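Local coordinates for sensor protein (Geobacter sulfurreducens, PDB 3H7M) that probably senses a signal as the periplasmic-binding-protein-like sensor domain of a membrane histidine kinase, which is predicted to use ATP to phosphorylate a protein histidine, at residues L66-W79 and A189-D201. Numbering follows the deposited sequence.
Sequences LKSGRVDVLQGISW and AAQRYGYAVRQGD. With NA (sodium ion), chain B.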
ATOM      1  N   LEU A  66       9.026   5.051 -11.330  1.00 65.46           N
ATOM      2  CA  LEU A  66       8.123   4.532 -12.353  1.00 63.37           C
ATOM      3  C   LEU A  66       8.289   5.476 -13.550  1.00 65.75           C
ATOM      4  O   LEU A  66       8.668   5.053 -14.636  1.00 68.64           O
ATOM      5  CB  LEU A  66       6.664   4.557 -11.882  1.00 54.76           C
ATOM      6  CG  LEU A  66       5.709   3.468 -12.413  1.00 55.71           C
ATOM      7  CD1 LEU A  66       4.299   4.024 -12.437  1.00 46.41           C
ATOM      8  CD2 LEU A  66       6.078   3.000 -13.804  1.00 50.38           C
ATOM      9  N   LYS A  67       8.010   6.760 -13.343  1.00 67.75           N
ATOM     10  CA  LYS A  67       8.154   7.751 -14.407  1.00 71.60           C
ATOM     11  C   LYS A  67       9.600   7.767 -14.909  1.00 71.87           C
ATOM     12  O   LYS A  67       9.862   7.843 -16.113  1.00 68.21           O
ATOM     13  CB  LYS A  67       7.754   9.136 -13.887  1.00 76.01           C
ATOM     14  CG  LYS A  67       6.246   9.310 -13.699  1.00 78.43           C
ATOM     15  CD  LYS A  67       5.902  10.318 -12.597  1.00 83.27           C
ATOM     16  CE  LYS A  67       6.270  11.751 -12.962  1.00 85.39           C
ATOM     17  NZ  LYS A  67       6.010  12.687 -11.824  1.00 80.00           N
ATOM     18  N   SER A  68      10.535   7.671 -13.972  1.00 74.11           N
ATOM     19  CA  SER A  68      11.954   7.673 -14.285  1.00 71.30           C
ATOM     20  C   SER A  68      12.311   6.464 -15.133  1.00 73.89           C
ATOM     21  O   SER A  68      13.366   6.436 -15.766  1.00 71.48           O
ATOM     22  CB  SER A  68      12.773   7.654 -12.992  1.00 73.04           C
ATOM     23  OG  SER A  68      14.159   7.529 -13.260  1.00 75.81           O
ATOM     24  N   GLY A  69      11.429   5.466 -15.143  1.00 73.78           N
ATOM     25  CA  GLY A  69      11.678   4.261 -15.917  1.00 70.54           C
ATOM     26  C   GLY A  69      12.630   3.272 -15.253  1.00 73.30           C
ATOM     27  O   GLY A  69      12.973   2.245 -15.842  1.00 76.08           O
ATOM     28  N   ARG A  70      13.066   3.573 -14.030  1.00 76.38           N
ATOM     29  CA  ARG A  70      13.978   2.696 -13.292  1.00 78.47           C
ATOM     30  C   ARG A  70      13.295   1.358 -13.051  1.00 76.61           C
ATOM     31  O   ARG A  70      13.954   0.333 -12.865  1.00 78.25           O
ATOM     32  CB  ARG A  70      14.359   3.330 -11.955  1.00 89.38           C
ATOM     33  CG  ARG A  70      14.960   4.712 -12.085  1.00 97.99           C
ATOM     34  CD  ARG A  70      15.303   5.285 -10.734  1.00106.12           C
ATOM     35  NE  ARG A  70      16.008   6.553 -10.869  1.00116.04           N
ATOM     36  CZ  ARG A  70      16.768   7.083  -9.917  1.00123.53           C
ATOM     37  NH1 ARG A  70      16.921   6.449  -8.758  1.00125.86           N
ATOM     38  NH2 ARG A  70      17.387   8.238 -10.124  1.00126.86           N
ATOM     39  N   VAL A  71      11.964   1.388 -13.036  1.00 70.42           N
ATOM     40  CA  VAL A  71      11.152   0.195 -12.864  1.00 63.05           C
ATOM     41  C   VAL A  71      10.038   0.322 -13.882  1.00 59.50           C
ATOM     42  O   VAL A  71       9.669   1.426 -14.275  1.00 60.24           O
ATOM     43  CB  VAL A  71      10.545   0.095 -11.455  1.00 64.01           C
ATOM     44  CG1 VAL A  71      11.647   0.213 -10.429  1.00 66.20           C
ATOM     45  CG2 VAL A  71       9.477   1.165 -11.247  1.00 58.04           C
ATOM     46  N   ASP A  72       9.476  -0.798 -14.296  1.00 51.08           N
ATOM     47  CA  ASP A  72       8.449  -0.728 -15.305  1.00 55.35           C
ATOM     48  C   ASP A  72       7.025  -0.715 -14.799  1.00 52.56           C
ATOM     49  O   ASP A  72       6.108  -0.384 -15.545  1.00 55.49           O
ATOM     50  CB  ASP A  72       8.667  -1.878 -16.279  1.00 60.14           C
ATOM     51  CG  ASP A  72      10.120  -1.979 -16.721  1.00 65.74           C
ATOM     52  OD1 ASP A  72      10.639  -0.986 -17.283  1.00 63.55           O
ATOM     53  OD2 ASP A  72      10.744  -3.041 -16.500  1.00 66.34           O
ATOM     54  N   VAL A  73       6.838  -1.044 -13.527  1.00 51.69           N
ATOM     55  CA  VAL A  73       5.497  -1.101 -12.952  1.00 47.20           C
ATOM     56  C   VAL A  73       5.501  -1.163 -11.425  1.00 46.75           C
ATOM     57  O   VAL A  73       6.469  -1.623 -10.801  1.00 44.89           O
ATOM     58  CB  VAL A  73       4.759  -2.346 -13.483  1.00 48.45           C
ATOM     59  CG1 VAL A  73       5.612  -3.577 -13.254  1.00 50.44           C
ATOM     60  CG2 VAL A  73       3.418  -2.503 -12.801  1.00 53.26           C
ATOM     61  N   LEU A  74       4.413  -0.695 -10.830  1.00 41.16           N
ATOM     62  CA  LEU A  74       4.269  -0.724  -9.387  1.00 43.72           C
ATOM     63  C   LEU A  74       3.119  -1.675  -9.160  1.00 44.42           C
ATOM     64  O   LEU A  74       2.035  -1.484  -9.726  1.00 37.57           O
ATOM     65  CB  LEU A  74       3.941   0.663  -8.838  1.00 42.89           C
ATOM     66  CG  LEU A  74       5.006   1.740  -9.087  1.00 49.88           C
ATOM     67  CD1 LEU A  74       4.623   2.973  -8.307  1.00 49.23           C
ATOM     68  CD2 LEU A  74       6.393   1.271  -8.663  1.00 44.09           C
ATOM     69  N   GLN A  75       3.368  -2.706  -8.350  1.00 40.12           N
ATOM     70  CA  GLN A  75       2.359  -3.733  -8.077  1.00 40.76           C
ATOM     71  C   GLN A  75       1.293  -3.349  -7.085  1.00 39.79           C
ATOM     72  O   GLN A  75       0.239  -3.965  -7.043  1.00 45.56           O
ATOM     73  CB  GLN A  75       3.021  -5.036  -7.596  1.00 46.84           C
ATOM     74  CG  GLN A  75       4.276  -4.848  -6.736  1.00 43.56           C
ATOM     75  CD  GLN A  75       4.742  -6.126  -6.046  1.00 46.30           C
ATOM     76  OE1 GLN A  75       4.630  -7.232  -6.586  1.00 42.05           O
ATOM     77  NE2 GLN A  75       5.285  -5.971  -4.846  1.00 49.34           N
ATOM     78  N   GLY A  76       1.556  -2.330  -6.278  1.00 40.94           N
ATOM     79  CA  GLY A  76       0.572  -1.950  -5.283  1.00 38.86           C
ATOM     80  C   GLY A  76       0.484  -0.471  -4.992  1.00 47.22           C
ATOM     81  O   GLY A  76       1.211   0.056  -4.147  1.00 45.40           O
ATOM     82  N   ILE A  77      -0.418   0.208  -5.681  1.00 43.54           N
ATOM     83  CA  ILE A  77      -0.564   1.622  -5.467  1.00 48.54           C
ATOM     84  C   ILE A  77      -2.022   2.021  -5.504  1.00 49.14           C
ATOM     85  O   ILE A  77      -2.812   1.513  -6.310  1.00 48.55           O
ATOM     86  CB  ILE A  77       0.225   2.409  -6.500  1.00 55.32           C
ATOM     87  CG1 ILE A  77       0.003   3.904  -6.285  1.00 59.51           C
ATOM     88  CG2 ILE A  77      -0.192   1.989  -7.892  1.00 60.13           C
ATOM     89  CD1 ILE A  77       0.870   4.778  -7.159  1.00 65.31           C
ATOM     90  N   SER A  78      -2.374   2.913  -4.586  1.00 49.52           N
ATOM     91  CA  SER A  78      -3.734   3.406  -4.463  1.00 53.89           C
ATOM     92  C   SER A  78      -4.054   4.429  -5.545  1.00 52.39           C
ATOM     93  O   SER A  78      -3.223   5.257  -5.897  1.00 48.99           O
ATOM     94  CB  SER A  78      -3.939   4.031  -3.082  1.00 56.66           C
ATOM     95  OG  SER A  78      -4.073   3.037  -2.080  1.00 59.97           O
ATOM     96  N   TRP A  79      -5.266   4.358  -6.073  1.00 55.52           N
ATOM     97  CA  TRP A  79      -5.706   5.278  -7.106  1.00 60.74           C
ATOM     98  C   TRP A  79      -6.123   6.631  -6.530  1.00 60.90           C
ATOM     99  O   TRP A  79      -6.618   6.708  -5.394  1.00 57.15           O
ATOM    100  CB  TRP A  79      -6.902   4.685  -7.862  1.00 63.66           C
ATOM    101  CG  TRP A  79      -7.372   5.568  -8.989  1.00 74.53           C
ATOM    102  CD1 TRP A  79      -6.886   5.602 -10.268  1.00 72.40           C
ATOM    103  CD2 TRP A  79      -8.356   6.604  -8.909  1.00 77.02           C
ATOM    104  NE1 TRP A  79      -7.502   6.600 -10.984  1.00 72.18           N
ATOM    105  CE2 TRP A  79      -8.408   7.231 -10.172  1.00 76.34           C
ATOM    106  CE3 TRP A  79      -9.197   7.069  -7.890  1.00 77.63           C
ATOM    107  CZ2 TRP A  79      -9.268   8.295 -10.442  1.00 76.83           C
ATOM    108  CZ3 TRP A  79     -10.053   8.127  -8.161  1.00 78.29           C
ATOM    109  CH2 TRP A  79     -10.081   8.727  -9.427  1.00 74.41           C
ATOM    110  N   ALA A 189     -12.255   5.968   4.790  1.00 84.02           N
ATOM    111  CA  ALA A 189     -11.463   6.257   3.582  1.00 79.23           C
ATOM    112  C   ALA A 189     -10.895   5.068   2.789  1.00 69.52           C
ATOM    113  O   ALA A 189      -9.680   4.914   2.728  1.00 65.17           O
ATOM    114  CB  ALA A 189     -10.320   7.232   3.933  1.00 75.93           C
ATOM    115  N   ALA A 190     -11.767   4.266   2.169  1.00 59.60           N
ATOM    116  CA  ALA A 190     -11.352   3.101   1.365  1.00 63.35           C
ATOM    117  C   ALA A 190     -10.607   3.462   0.067  1.00 57.72           C
ATOM    118  O   ALA A 190     -10.954   4.418  -0.608  1.00 62.10           O
ATOM    119  CB  ALA A 190     -12.564   2.240   1.035  1.00 52.44           C
ATOM    120  N   GLN A 191      -9.590   2.684  -0.285  1.00 58.08           N
ATOM    121  CA  GLN A 191      -8.807   2.956  -1.490  1.00 58.38           C
ATOM    122  C   GLN A 191      -8.792   1.805  -2.488  1.00 56.54           C
ATOM    123  O   GLN A 191      -8.895   0.633  -2.101  1.00 57.73           O
ATOM    124  CB  GLN A 191      -7.368   3.281  -1.107  1.00 65.59           C
ATOM    125  CG  GLN A 191      -7.245   4.435  -0.156  1.00 69.84           C
ATOM    126  CD  GLN A 191      -7.813   5.694  -0.750  1.00 78.68           C
ATOM    127  OE1 GLN A 191      -7.310   6.197  -1.758  1.00 78.24           O
ATOM    128  NE2 GLN A 191      -8.874   6.211  -0.140  1.00 78.12           N
ATOM    129  N   ARG A 192      -8.667   2.143  -3.772  1.00 52.85           N
ATOM    130  CA  ARG A 192      -8.610   1.133  -4.833  1.00 49.74           C
ATOM    131  C   ARG A 192      -7.120   0.974  -5.057  1.00 47.21           C
ATOM    132  O   ARG A 192      -6.450   1.912  -5.479  1.00 48.35           O
ATOM    133  CB  ARG A 192      -9.304   1.638  -6.095  1.00 54.85           C
ATOM    134  CG  ARG A 192     -10.683   2.231  -5.836  1.00 63.21           C
ATOM    135  CD  ARG A 192     -11.455   2.432  -7.129  1.00 72.89           C
ATOM    136  NE  ARG A 192     -12.191   1.227  -7.513  1.00 74.86           N
ATOM    137  CZ  ARG A 192     -12.554   0.945  -8.757  1.00 72.05           C
ATOM    138  NH1 ARG A 192     -12.242   1.784  -9.736  1.00 72.59           N
ATOM    139  NH2 ARG A 192     -13.222  -0.176  -9.022  1.00 70.20           N
ATOM    140  N   TYR A 193      -6.611  -0.219  -4.770  1.00 41.53           N
ATOM    141  CA  TYR A 193      -5.166  -0.515  -4.825  1.00 41.34           C
ATOM    142  C   TYR A 193      -4.799  -1.561  -5.898  1.00 35.50           C
ATOM    143  O   TYR A 193      -5.400  -2.648  -5.964  1.00 31.05           O
ATOM    144  CB  TYR A 193      -4.777  -1.002  -3.413  1.00 37.07           C
ATOM    145  CG  TYR A 193      -3.325  -1.206  -3.100  1.00 35.13           C
ATOM    146  CD1 TYR A 193      -2.531  -0.149  -2.636  1.00 29.04           C
ATOM    147  CD2 TYR A 193      -2.768  -2.490  -3.145  1.00 32.74           C
ATOM    148  CE1 TYR A 193      -1.212  -0.375  -2.214  1.00 38.34           C
ATOM    149  CE2 TYR A 193      -1.449  -2.736  -2.712  1.00 27.51           C
ATOM    150  CZ  TYR A 193      -0.682  -1.680  -2.256  1.00 43.51           C
ATOM    151  OH  TYR A 193       0.621  -1.935  -1.884  1.00 38.39           O
ATOM    152  N   GLY A 194      -3.808  -1.254  -6.730  1.00 37.31           N
ATOM    153  CA  GLY A 194      -3.463  -2.213  -7.772  1.00 34.16           C
ATOM    154  C   GLY A 194      -2.219  -1.878  -8.545  1.00 38.42           C
ATOM    155  O   GLY A 194      -1.386  -1.097  -8.083  1.00 40.92           O
ATOM    156  N   TYR A 195      -2.053  -2.472  -9.722  1.00 39.99           N
ATOM    157  CA  TYR A 195      -0.852  -2.155 -10.486  1.00 35.48           C
ATOM    158  C   TYR A 195      -0.991  -0.813 -11.174  1.00 40.62           C
ATOM    159  O   TYR A 195      -2.097  -0.280 -11.321  1.00 32.62           O
ATOM    160  CB  TYR A 195      -0.563  -3.219 -11.544  1.00 36.31           C
ATOM    161  CG  TYR A 195      -0.325  -4.597 -10.990  1.00 37.02           C
ATOM    162  CD1 TYR A 195      -1.394  -5.427 -10.658  1.00 38.03           C
ATOM    163  CD2 TYR A 195       0.971  -5.065 -10.774  1.00 28.12           C
ATOM    164  CE1 TYR A 195      -1.184  -6.679 -10.124  1.00 30.55           C
ATOM    165  CE2 TYR A 195       1.190  -6.319 -10.246  1.00 33.78           C
ATOM    166  CZ  TYR A 195       0.110  -7.124  -9.917  1.00 35.41           C
ATOM    167  OH  TYR A 195       0.328  -8.361  -9.354  1.00 42.43           O
ATOM    168  N   ALA A 196       0.153  -0.279 -11.588  1.00 44.60           N
ATOM    169  CA  ALA A 196       0.231   0.980 -12.292  1.00 47.89           C
ATOM    170  C   ALA A 196       1.538   1.009 -13.098  1.00 57.50           C
ATOM    171  O   ALA A 196       2.561   0.468 -12.663  1.00 55.61           O
ATOM    172  CB  ALA A 196       0.184   2.115 -11.312  1.00 47.40           C
ATOM    173  N   VAL A 197       1.476   1.621 -14.281  1.00 60.99           N
ATOM    174  CA  VAL A 197       2.619   1.754 -15.193  1.00 65.03           C
ATOM    175  C   VAL A 197       2.681   3.180 -15.727  1.00 65.75           C
ATOM    176  O   VAL A 197       1.722   3.936 -15.574  1.00 71.66           O
ATOM    177  CB  VAL A 197       2.488   0.806 -16.398  1.00 66.46           C
ATOM    178  CG1 VAL A 197       2.910  -0.596 -16.008  1.00 61.92           C
ATOM    179  CG2 VAL A 197       1.045   0.799 -16.894  1.00 67.62           C
ATOM    180  N   ARG A 198       3.800   3.542 -16.358  1.00 68.97           N
ATOM    181  CA  ARG A 198       3.982   4.889 -16.918  1.00 68.64           C
ATOM    182  C   ARG A 198       2.844   5.311 -17.836  1.00 66.46           C
ATOM    183  O   ARG A 198       2.348   4.510 -18.621  1.00 66.81           O
ATOM    184  CB  ARG A 198       5.295   4.980 -17.706  1.00 72.43           C
ATOM    185  CG  ARG A 198       6.544   5.127 -16.850  1.00 79.71           C
ATOM    186  CD  ARG A 198       7.799   5.293 -17.699  1.00 82.33           C
ATOM    187  NE  ARG A 198       8.107   4.093 -18.470  1.00 92.48           N
ATOM    188  CZ  ARG A 198       8.484   2.935 -17.937  1.00 97.81           C
ATOM    189  NH1 ARG A 198       8.605   2.816 -16.622  1.00101.11           N
ATOM    190  NH2 ARG A 198       8.734   1.890 -18.717  1.00100.21           N
ATOM    191  N   GLN A 199       2.440   6.573 -17.731  1.00 70.47           N
ATOM    192  CA  GLN A 199       1.365   7.130 -18.559  1.00 74.01           C
ATOM    193  C   GLN A 199       1.593   6.769 -20.028  1.00 68.13           C
ATOM    194  O   GLN A 199       2.695   6.940 -20.546  1.00 67.22           O
ATOM    195  CB  GLN A 199       1.344   8.656 -18.417  1.00 77.40           C
ATOM    196  CG  GLN A 199       0.093   9.346 -18.951  1.00 77.13           C
ATOM    197  CD  GLN A 199      -0.800   9.838 -17.829  1.00 80.96           C
ATOM    198  OE1 GLN A 199      -1.592   9.079 -17.266  1.00 80.07           O
ATOM    199  NE2 GLN A 199      -0.660  11.113 -17.482  1.00 75.38           N
ATOM    200  N   GLY A 200       0.559   6.256 -20.687  1.00 67.72           N
ATOM    201  CA  GLY A 200       0.675   5.882 -22.094  1.00 72.09           C
ATOM    202  C   GLY A 200       1.446   4.610 -22.434  1.00 72.37           C
ATOM    203  O   GLY A 200       2.052   4.516 -23.501  1.00 70.28           O
ATOM    204  N   ASP A 201       1.427   3.629 -21.538  1.00 73.17           N
ATOM    205  CA  ASP A 201       2.132   2.379 -21.777  1.00 69.44           C
ATOM    206  C   ASP A 201       1.119   1.257 -21.879  1.00 67.55           C
ATOM    207  O   ASP A 201       1.344   0.151 -21.402  1.00 66.43           O
ATOM    208  CB  ASP A 201       3.116   2.105 -20.645  1.00 71.09           C
ATOM    209  CG  ASP A 201       4.039   0.945 -20.949  1.00 77.29           C
ATOM    210  OD1 ASP A 201       5.101   0.833 -20.296  1.00 81.80           O
ATOM    211  OD2 ASP A 201       3.702   0.139 -21.841  1.00 82.74           O
TER
HETATM  212 NA    NA B   1      -4.034   7.745 -16.559  1.00 62.14          NA
HETATM  213  O   HOH W   1       5.311   1.638 -17.289  1.00 61.21           O
HETATM  214  O   HOH W   2      -8.440   8.039  -3.582  1.00 61.19           O
HETATM  215  O   HOH W   3      -8.786   4.773  -4.640  1.00 68.85           O
HETATM  216  O   HOH W   4      -4.586  10.214 -18.145  1.00 63.67           O
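An antiparallel strand pair with a beta bulge joins strand 73-78 to the long strand 181-198 in this sensor domain of solute-binding-protein type. L74 and A196 form a hydrogen-bonded pair, with L74 N 2.9 Å from A196 O. I77 and G194 form the next, one residue out of step; I77 CG2 lies 3.4 Å from A196 CB. At the bulge, the Y193 ring lays one face over the G76 backbone, with G76 C 3.1 Å above its plane. CG of Y193 is anti to the backbone N (chi1 -172°), which carries the ring back over G76.

R198 closes the other end. R198 NH1 donates to L66 O (3.0 Å) and V71 O (2.9 Å), both near the guanidinium plane. This ties the Schellman end of helix 62-67 to the loop after it. R198 NH2 makes a long salt bridge to D72 OD1 (3.7 Å), while D72 OD2 takes a hydrogen bond from V14 N. A leucine in place of R198 would probably leave the L66 and V71 carbonyls without their shared donor and D72 OD1 without this charge partner. Q199, next along, binds sodium with A84 and D88.

Strand 13-18 flanks strand 73-78, strand 87-103 flanks 181-198, and helices 36-48 and 202-218 pack against Y195 and V197, respectively.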